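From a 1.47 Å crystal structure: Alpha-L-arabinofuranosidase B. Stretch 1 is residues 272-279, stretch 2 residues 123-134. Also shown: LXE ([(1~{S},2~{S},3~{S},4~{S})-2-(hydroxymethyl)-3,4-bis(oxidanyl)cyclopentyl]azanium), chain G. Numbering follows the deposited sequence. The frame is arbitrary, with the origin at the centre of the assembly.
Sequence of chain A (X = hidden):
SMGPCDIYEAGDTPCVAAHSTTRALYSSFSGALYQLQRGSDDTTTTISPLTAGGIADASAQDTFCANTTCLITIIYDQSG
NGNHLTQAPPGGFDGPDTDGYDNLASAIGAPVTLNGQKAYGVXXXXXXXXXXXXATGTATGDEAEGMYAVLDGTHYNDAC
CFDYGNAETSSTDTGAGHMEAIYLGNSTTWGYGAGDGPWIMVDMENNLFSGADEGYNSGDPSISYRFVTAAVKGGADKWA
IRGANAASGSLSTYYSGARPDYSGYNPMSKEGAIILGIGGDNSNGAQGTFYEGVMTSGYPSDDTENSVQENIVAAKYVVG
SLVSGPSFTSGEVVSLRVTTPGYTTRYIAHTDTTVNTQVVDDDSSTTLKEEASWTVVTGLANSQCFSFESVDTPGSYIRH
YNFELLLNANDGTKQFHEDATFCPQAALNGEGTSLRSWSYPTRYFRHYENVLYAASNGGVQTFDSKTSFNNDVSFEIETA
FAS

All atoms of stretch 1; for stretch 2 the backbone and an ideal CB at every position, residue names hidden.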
# COMPACT_ATOMS: atom_id res chain seq x y z
N GLY A 272 2.79 -5.19 23.00
CA GLY A 272 3.49 -6.22 22.22
C GLY A 272 2.77 -6.71 20.97
O GLY A 272 3.34 -7.51 20.27
N ALA A 273 1.59 -6.21 20.63
CA ALA A 273 0.93 -6.59 19.37
C ALA A 273 1.69 -5.90 18.23
O ALA A 273 2.37 -4.89 18.49
CB ALA A 273 -0.52 -6.17 19.37
N ILE A 274 1.48 -6.38 17.01
CA ILE A 274 2.08 -5.74 15.83
C ILE A 274 0.98 -5.32 14.88
O ILE A 274 0.11 -6.15 14.55
CB ILE A 274 3.06 -6.71 15.15
CG1 ILE A 274 4.01 -7.32 16.15
CG2 ILE A 274 3.79 -5.99 14.02
CD1 ILE A 274 4.94 -8.37 15.54
N ILE A 275 1.09 -4.09 14.38
CA ILE A 275 0.13 -3.56 13.38
C ILE A 275 0.88 -3.14 12.12
O ILE A 275 2.08 -2.77 12.23
CB ILE A 275 -0.70 -2.38 13.90
CG1 ILE A 275 0.19 -1.28 14.45
CG2 ILE A 275 -1.76 -2.87 14.89
CD1 ILE A 275 -0.52 -0.04 14.97
N LEU A 276 0.21 -3.19 11.00
CA LEU A 276 0.75 -2.65 9.74
C LEU A 276 -0.39 -1.98 8.97
O LEU A 276 -1.37 -2.68 8.63
CB LEU A 276 1.39 -3.75 8.91
CG LEU A 276 1.81 -3.28 7.52
CD1 LEU A 276 2.81 -2.17 7.55
CD2 LEU A 276 2.35 -4.45 6.72
N GLY A 277 -0.28 -0.67 8.76
CA GLY A 277 -1.18 0.06 7.85
C GLY A 277 -2.33 0.77 8.54
O GLY A 277 -3.07 1.44 7.85
N ILE A 278 -2.47 0.57 9.84
CA ILE A 278 -3.65 0.96 10.66
C ILE A 278 -3.18 1.50 11.99
O ILE A 278 -2.01 1.28 12.40
CB ILE A 278 -4.56 -0.26 10.86
CG1 ILE A 278 -3.78 -1.44 11.42
CG2 ILE A 278 -5.29 -0.59 9.58
CD1 ILE A 278 -4.64 -2.50 12.03
N GLY A 279 -4.07 2.20 12.70
CA GLY A 279 -3.78 2.55 14.09
C GLY A 279 -4.10 1.44 15.05
O GLY A 279 -4.66 0.36 14.64
N UNK A 123 1.02 -2.64 -1.10
CA UNK A 123 0.38 -1.35 -1.38
C UNK A 123 -0.96 -1.34 -0.65
O UNK A 123 -1.85 -2.16 -0.97
CB UNK A 123 0.20 -1.12 -2.88
N UNK A 124 -1.10 -0.46 0.30
CA UNK A 124 -2.27 -0.48 1.21
C UNK A 124 -3.12 0.77 0.95
O UNK A 124 -2.64 1.88 1.14
CB UNK A 124 -1.83 -0.54 2.67
N UNK A 125 -4.34 0.53 0.46
CA UNK A 125 -5.38 1.54 0.25
C UNK A 125 -6.12 1.75 1.57
O UNK A 125 -6.13 0.89 2.47
CB UNK A 125 -6.35 1.12 -0.86
N UNK A 126 -6.85 2.88 1.71
CA UNK A 126 -7.63 3.10 2.92
C UNK A 126 -8.58 1.92 3.16
O UNK A 126 -9.34 1.49 2.24
CB UNK A 126 -8.41 4.41 2.82
N UNK A 127 -8.51 1.40 4.38
CA UNK A 127 -9.32 0.24 4.77
C UNK A 127 -8.52 -1.05 4.82
O UNK A 127 -9.04 -2.06 5.31
CB UNK A 127 -10.49 0.07 3.80
N UNK A 128 -7.28 -1.02 4.35
CA UNK A 128 -6.38 -2.19 4.34
C UNK A 128 -5.60 -2.23 5.65
O UNK A 128 -5.15 -1.19 6.14
CB UNK A 128 -5.42 -2.14 3.15
N UNK A 129 -5.37 -3.44 6.18
CA UNK A 129 -4.64 -3.58 7.44
C UNK A 129 -4.25 -4.99 7.73
O UNK A 129 -5.00 -5.91 7.44
CB UNK A 129 -5.47 -3.04 8.60
N UNK A 130 -3.11 -5.14 8.41
CA UNK A 130 -2.60 -6.40 8.93
C UNK A 130 -2.27 -6.26 10.42
O UNK A 130 -1.96 -5.16 10.92
CB UNK A 130 -1.36 -6.84 8.14
N UNK A 131 -2.26 -7.40 11.11
CA UNK A 131 -2.06 -7.39 12.58
C UNK A 131 -1.64 -8.73 13.08
O UNK A 131 -1.96 -9.77 12.43
CB UNK A 131 -3.33 -6.96 13.31
N UNK A 132 -1.01 -8.72 14.25
CA UNK A 132 -0.79 -9.96 15.04
C UNK A 132 -0.98 -9.55 16.50
O UNK A 132 -0.15 -8.82 16.99
CB UNK A 132 0.59 -10.57 14.80
N UNK A 133 -2.11 -9.95 17.10
CA UNK A 133 -2.40 -9.65 18.52
C UNK A 133 -1.89 -10.75 19.46
O UNK A 133 -2.13 -10.59 20.68
CB UNK A 133 -3.91 -9.47 18.72
N UNK A 134 -1.27 -11.78 18.96
CA UNK A 134 -0.72 -12.89 19.79
C UNK A 134 0.80 -13.01 19.61
O UNK A 134 1.31 -14.09 19.34
CB UNK A 134 -1.39 -14.22 19.42
C1' LXE G . -5.22 5.68 19.14
C2' LXE G . -4.83 4.83 17.93
O2' LXE G . -4.52 3.53 18.30
C3' LXE G . -3.68 5.59 17.42
O3' LXE G . -3.30 5.04 16.09
C4' LXE G . -4.29 6.96 17.27
C5' LXE G . -3.26 8.08 17.28
O5' LXE G . -2.39 8.05 18.39
C6' LXE G . -5.29 7.04 18.49
N1' LXE G . -6.63 7.31 17.89

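Position 123 lies beyond the reach of stretch 1, which sets no rule for it; the residue is Phe 123. At 124 the CB points toward stretch 1 but stays 5.3 Å from Gly 277 CA, so a long, slim apolar side chain could cross the gap. Met 124 does so: its SD lies 3.9 Å from Leu 276 CG and its CE 3.7 Å from Gly 277 CA, occupying space that a CB on that glycine would need.

Positions 125 to 128 form a type II turn with little contact to stretch 1. Position 125 is free in this respect, and Ser 125 fills it; 126, with phi near -55° and psi near 129°, suits proline, and Pro 126 is there. Position 127, at phi 104°, would jam a CB against the preceding carbonyl; glycine is called for, and Gly 127 complies. At 128 the CB points sideways with nothing of stretch 1 nearby, so small polar or branched residues would serve. The backbone N of Thr 128 closes the turn on Ser 125 O at 2.9 Å, and Thr 128 OG1 donates to the same oxygen, also at 2.9 Å.

At 129 an ideal CB would come 2.6 Å from Ile 278 CG2, a clash that favours glycine. Gly 129 leaves room for Ile 278 CG2, which lies 3.7 Å from Gly 129 CA.

From 130 to 132 the backbone pairs antiparallel with stretch 1, so side chains alternate between faces. Position 130 shares a face with Leu 276, where leucine, valine or an aromatic would suit. Tyr 130 packs its CB 4.2 Å from Leu 276 CB, while its backbone N donates to Leu 276 O at 3.0 Å and its O accepts from Leu 276 N at 2.9 Å.

Position 131 faces the other way, beside Ile 275 and Ile 278, with Gly 279 O farther along. An apolar residue would fit, as would a long one with a flat polar end. Arg 131 extends with chi1 to chi3 all t, and Ile 275 CG2 covers one face of its guanidinium, 3.4 Å from Arg 131 CZ.

Position 132 returns to the face of Ile 274; beta-branched or polar residues are plausible. Asn 132 N donates to Ile 274 O at 2.8 Å and Asn 132 O accepts from Ile 274 N at 2.9 Å.

At 133 the CB points away, so many residues would do, a short polar one among them. Asn 133 OD1 lies 3.4 Å from Ala 273 CB and accepts from Arg 131 NE at 2.8 Å. Position 134 points away without contact, leaving the choice open; it is Glu 134.

Stretch 2, residues 123-134: FMSPGTGYRNNE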
# COMPACT_ATOMS: atom_id res chain seq x y z
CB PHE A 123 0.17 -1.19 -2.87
CG PHE A 123 -0.26 0.18 -3.32
CD1 PHE A 123 -1.60 0.56 -3.25
CD2 PHE A 123 0.66 1.05 -3.86
CE1 PHE A 123 -1.99 1.82 -3.70
CE2 PHE A 123 0.26 2.30 -4.33
CZ PHE A 123 -1.07 2.66 -4.29
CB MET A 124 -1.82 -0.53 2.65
CG MET A 124 -0.91 -1.78 2.89
SD MET A 124 -0.32 -2.00 4.56
CE MET A 124 -1.84 -2.55 5.31
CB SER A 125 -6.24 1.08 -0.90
OG SER A 125 -6.69 -0.26 -0.72
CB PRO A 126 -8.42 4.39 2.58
CG PRO A 126 -7.46 5.10 1.67
CD PRO A 126 -6.96 4.01 0.75
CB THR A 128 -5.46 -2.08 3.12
OG1 THR A 128 -6.27 -1.95 1.94
CG2 THR A 128 -4.58 -3.30 2.94
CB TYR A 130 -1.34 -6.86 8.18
CG TYR A 130 -1.55 -7.15 6.72
CD1 TYR A 130 -1.51 -6.14 5.77
CD2 TYR A 130 -1.82 -8.43 6.26
CE1 TYR A 130 -1.76 -6.39 4.44
CE2 TYR A 130 -2.04 -8.72 4.91
CZ TYR A 130 -2.02 -7.67 4.00
OH TYR A 130 -2.26 -7.90 2.67
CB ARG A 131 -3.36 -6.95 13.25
CG ARG A 131 -3.26 -6.56 14.70
CD ARG A 131 -4.50 -5.76 15.16
NE ARG A 131 -4.19 -5.08 16.38
CZ ARG A 131 -4.48 -3.84 16.66
NH1 ARG A 131 -5.25 -3.13 15.84
NH2 ARG A 131 -4.04 -3.29 17.76
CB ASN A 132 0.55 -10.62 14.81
CG ASN A 132 0.64 -11.97 15.50
OD1 ASN A 132 0.15 -12.12 16.62
ND2 ASN A 132 1.22 -12.95 14.85
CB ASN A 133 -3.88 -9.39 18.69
CG ASN A 133 -4.30 -8.04 18.15
OD1 ASN A 133 -3.51 -7.10 18.14
ND2 ASN A 133 -5.55 -7.92 17.72
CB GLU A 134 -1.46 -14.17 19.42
CG GLU A 134 -2.95 -14.05 19.70
CD GLU A 134 -3.80 -15.26 19.31
OE1 GLU A 134 -3.25 -16.23 18.74
OE2 GLU A 134 -5.02 -15.22 19.57
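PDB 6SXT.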